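Local coordinates for RNA-binding protein Lsm (Halobacterium salinarum R1, PDB 6TFL), which assembles into a heptameric Sm-like ring that binds uridine and calcium ions and probably binds RNA, at residues R6-D9 with V10-E13. Numbering follows the deposited sequence.
With CA (calcium ion), chain P.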
ATOM      1  N   ARG A   6      -5.951  10.176  21.007  1.00 38.72           N
ATOM      2  CA  ARG A   6      -5.497   9.697  19.714  1.00 36.72           C
ATOM      3  C   ARG A   6      -4.115   9.062  19.838  1.00 36.31           C
ATOM      4  O   ARG A   6      -3.305   9.488  20.660  1.00 37.77           O
ATOM      5  CB  ARG A   6      -5.449  10.845  18.714  1.00 38.29           C
ATOM      6  CG  ARG A   6      -6.811  11.357  18.267  1.00 39.55           C
ATOM      7  CD  ARG A   6      -6.672  12.702  17.541  1.00 47.26           C
ATOM      8  NE  ARG A   6      -7.945  13.193  17.014  1.00 43.98           N
ATOM      9  CZ  ARG A   6      -8.809  13.919  17.715  1.00 44.19           C
ATOM     10  NH1 ARG A   6      -8.535  14.246  18.973  1.00 42.95           N
ATOM     11  NH2 ARG A   6      -9.951  14.308  17.165  1.00 42.65           N
ATOM     12  N   PRO A   7      -3.827   8.028  19.045  1.00 35.12           N
ATOM     13  CA  PRO A   7      -2.479   7.436  19.075  1.00 36.71           C
ATOM     14  C   PRO A   7      -1.352   8.434  18.854  1.00 38.89           C
ATOM     15  O   PRO A   7      -0.359   8.385  19.589  1.00 41.75           O
ATOM     16  CB  PRO A   7      -2.543   6.383  17.957  1.00 39.95           C
ATOM     17  CG  PRO A   7      -3.972   5.985  17.909  1.00 36.94           C
ATOM     18  CD  PRO A   7      -4.755   7.249  18.202  1.00 36.13           C
ATOM     19  N   LEU A   8      -1.455   9.337  17.874  1.00 38.18           N
ATOM     20  CA  LEU A   8      -0.395  10.328  17.723  1.00 36.08           C
ATOM     21  C   LEU A   8      -0.338  11.274  18.921  1.00 41.29           C
ATOM     22  O   LEU A   8       0.731  11.817  19.229  1.00 36.44           O
ATOM     23  CB  LEU A   8      -0.566  11.116  16.419  1.00 42.81           C
ATOM     24  CG  LEU A   8      -0.418  10.360  15.076  1.00 45.36           C
ATOM     25  CD1 LEU A   8      -0.353  11.314  13.883  1.00 32.98           C
ATOM     26  CD2 LEU A   8       0.791   9.439  15.073  1.00 38.90           C
ATOM     27  N   ASP A   9      -1.462  11.476  19.616  1.00 36.87           N
ATOM     28  CA  ASP A   9      -1.434  12.302  20.820  1.00 38.71           C
ATOM     29  C   ASP A   9      -0.768  11.565  21.983  1.00 38.10           C
ATOM     30  O   ASP A   9      -0.079  12.180  22.804  1.00 40.86           O
ATOM     31  CB  ASP A   9      -2.849  12.739  21.190  1.00 38.96           C
ATOM     32  CG  ASP A   9      -3.254  14.053  20.521  1.00 48.98           C
ATOM     33  OD1 ASP A   9      -2.426  14.652  19.791  1.00 46.73           O
ATOM     34  OD2 ASP A   9      -4.406  14.497  20.741  1.00 51.45           O
ATOM     35  N   VAL A  10      -0.938  10.246  22.060  1.00 37.94           N
ATOM     36  CA  VAL A  10      -0.206   9.476  23.058  1.00 35.08           C
ATOM     37  C   VAL A  10       1.291   9.523  22.766  1.00 36.97           C
ATOM     38  O   VAL A  10       2.113   9.578  23.686  1.00 40.73           O
ATOM     39  CB  VAL A  10      -0.749   8.035  23.106  1.00 40.07           C
ATOM     40  CG1 VAL A  10       0.069   7.170  24.055  1.00 36.75           C
ATOM     41  CG2 VAL A  10      -2.236   8.029  23.493  1.00 31.29           C
ATOM     42  N   LEU A  11       1.671   9.508  21.484  1.00 37.13           N
ATOM     43  CA  LEU A  11       3.083   9.640  21.124  1.00 40.91           C
ATOM     44  C   LEU A  11       3.635  11.011  21.511  1.00 38.73           C
ATOM     45  O   LEU A  11       4.776  11.119  21.972  1.00 42.81           O
ATOM     46  CB  LEU A  11       3.281   9.409  19.628  1.00 36.43           C
ATOM     47  CG  LEU A  11       3.147   7.981  19.099  1.00 40.52           C
ATOM     48  CD1 LEU A  11       3.544   7.922  17.601  1.00 31.83           C
ATOM     49  CD2 LEU A  11       3.968   7.017  19.932  1.00 38.54           C
ATOM     50  N   GLU A  12       2.854  12.072  21.310  1.00 32.47           N
ATOM     51  CA  GLU A  12       3.273  13.383  21.782  1.00 37.62           C
ATOM     52  C   GLU A  12       3.592  13.343  23.268  1.00 44.40           C
ATOM     53  O   GLU A  12       4.669  13.775  23.696  1.00 48.84           O
ATOM     54  CB  GLU A  12       2.189  14.420  21.494  1.00 35.12           C
ATOM     55  CG  GLU A  12       2.627  15.849  21.726  1.00 33.90           C
ATOM     56  CD  GLU A  12       3.738  16.316  20.775  1.00 46.39           C
ATOM     57  OE1 GLU A  12       3.792  15.838  19.613  1.00 49.62           O
ATOM     58  OE2 GLU A  12       4.554  17.178  21.178  1.00 43.50           O
ATOM     59  N   GLU A  13       2.683  12.796  24.074  1.00 41.30           N
ATOM     60  CA  GLU A  13       2.908  12.819  25.512  1.00 48.01           C
ATOM     61  C   GLU A  13       3.867  11.734  25.987  1.00 48.04           C
ATOM     62  O   GLU A  13       4.183  11.697  27.175  1.00 54.80           O
ATOM     63  CB  GLU A  13       1.579  12.731  26.260  1.00 45.63           C
ATOM     64  CG  GLU A  13       0.691  11.595  25.834  1.00 62.96           C
ATOM     65  CD  GLU A  13      -0.759  11.772  26.283  1.00 77.43           C
ATOM     66  OE1 GLU A  13      -1.301  12.887  26.087  1.00 75.93           O
ATOM     67  OE2 GLU A  13      -1.341  10.796  26.822  1.00 68.75           O
TER
HETATM   68 CA    CA P 102       4.137  12.868  29.304  1.00 89.47          CA
HETATM   69  O   HOH W   1       3.466  10.374  29.792  1.00 61.90           O
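L8 and L11, one turn apart, meet through methyl groups: CD2 of L8 lies 4.0 Å from CD1 of L11, the two branched chains crossing at a slant. Both carry CG beside their own backbone N (chi1 -65° and -73°), a setting well suited to leucine on a helix, and L11 CB also touches L8 O. The buried side chain of L11 also packs on M40 and on I51 of a second subunit, an apolar setting that suits a branched aliphatic chain. Beta-branched V10 turns CG2 back to R6 O, 3.4 Å off, while its side chain packs on P62 and on the same neighbouring I51. This is the short N-terminal helix of the Sm fold, which precedes the strongly bent strands of the small barrel. R6 occupies its N-cap position, and P7, which has no amide hydrogen to give, fits the first turn, its ring against V43 of the second subunit. V10 N donates a hydrogen bond to R6 O at 2.9 Å, and E12 N donates one to L8 O at 3.0 Å. E13 N hydrogen-bonds to D9 O (3.1 Å), and E13 CG, at chi1 52° between backbone N and carbonyl carbon, packs against that oxygen at 3.2 Å. Glutamate suits position 12 because its carboxylate OE1 is hydrogen-bonded to both Y36 OH and M3 N of a third subunit. The main-chain carbonyl O of E13 binds the calcium ion at 2.4 Å, with a water and E17 OE2 as further ligands.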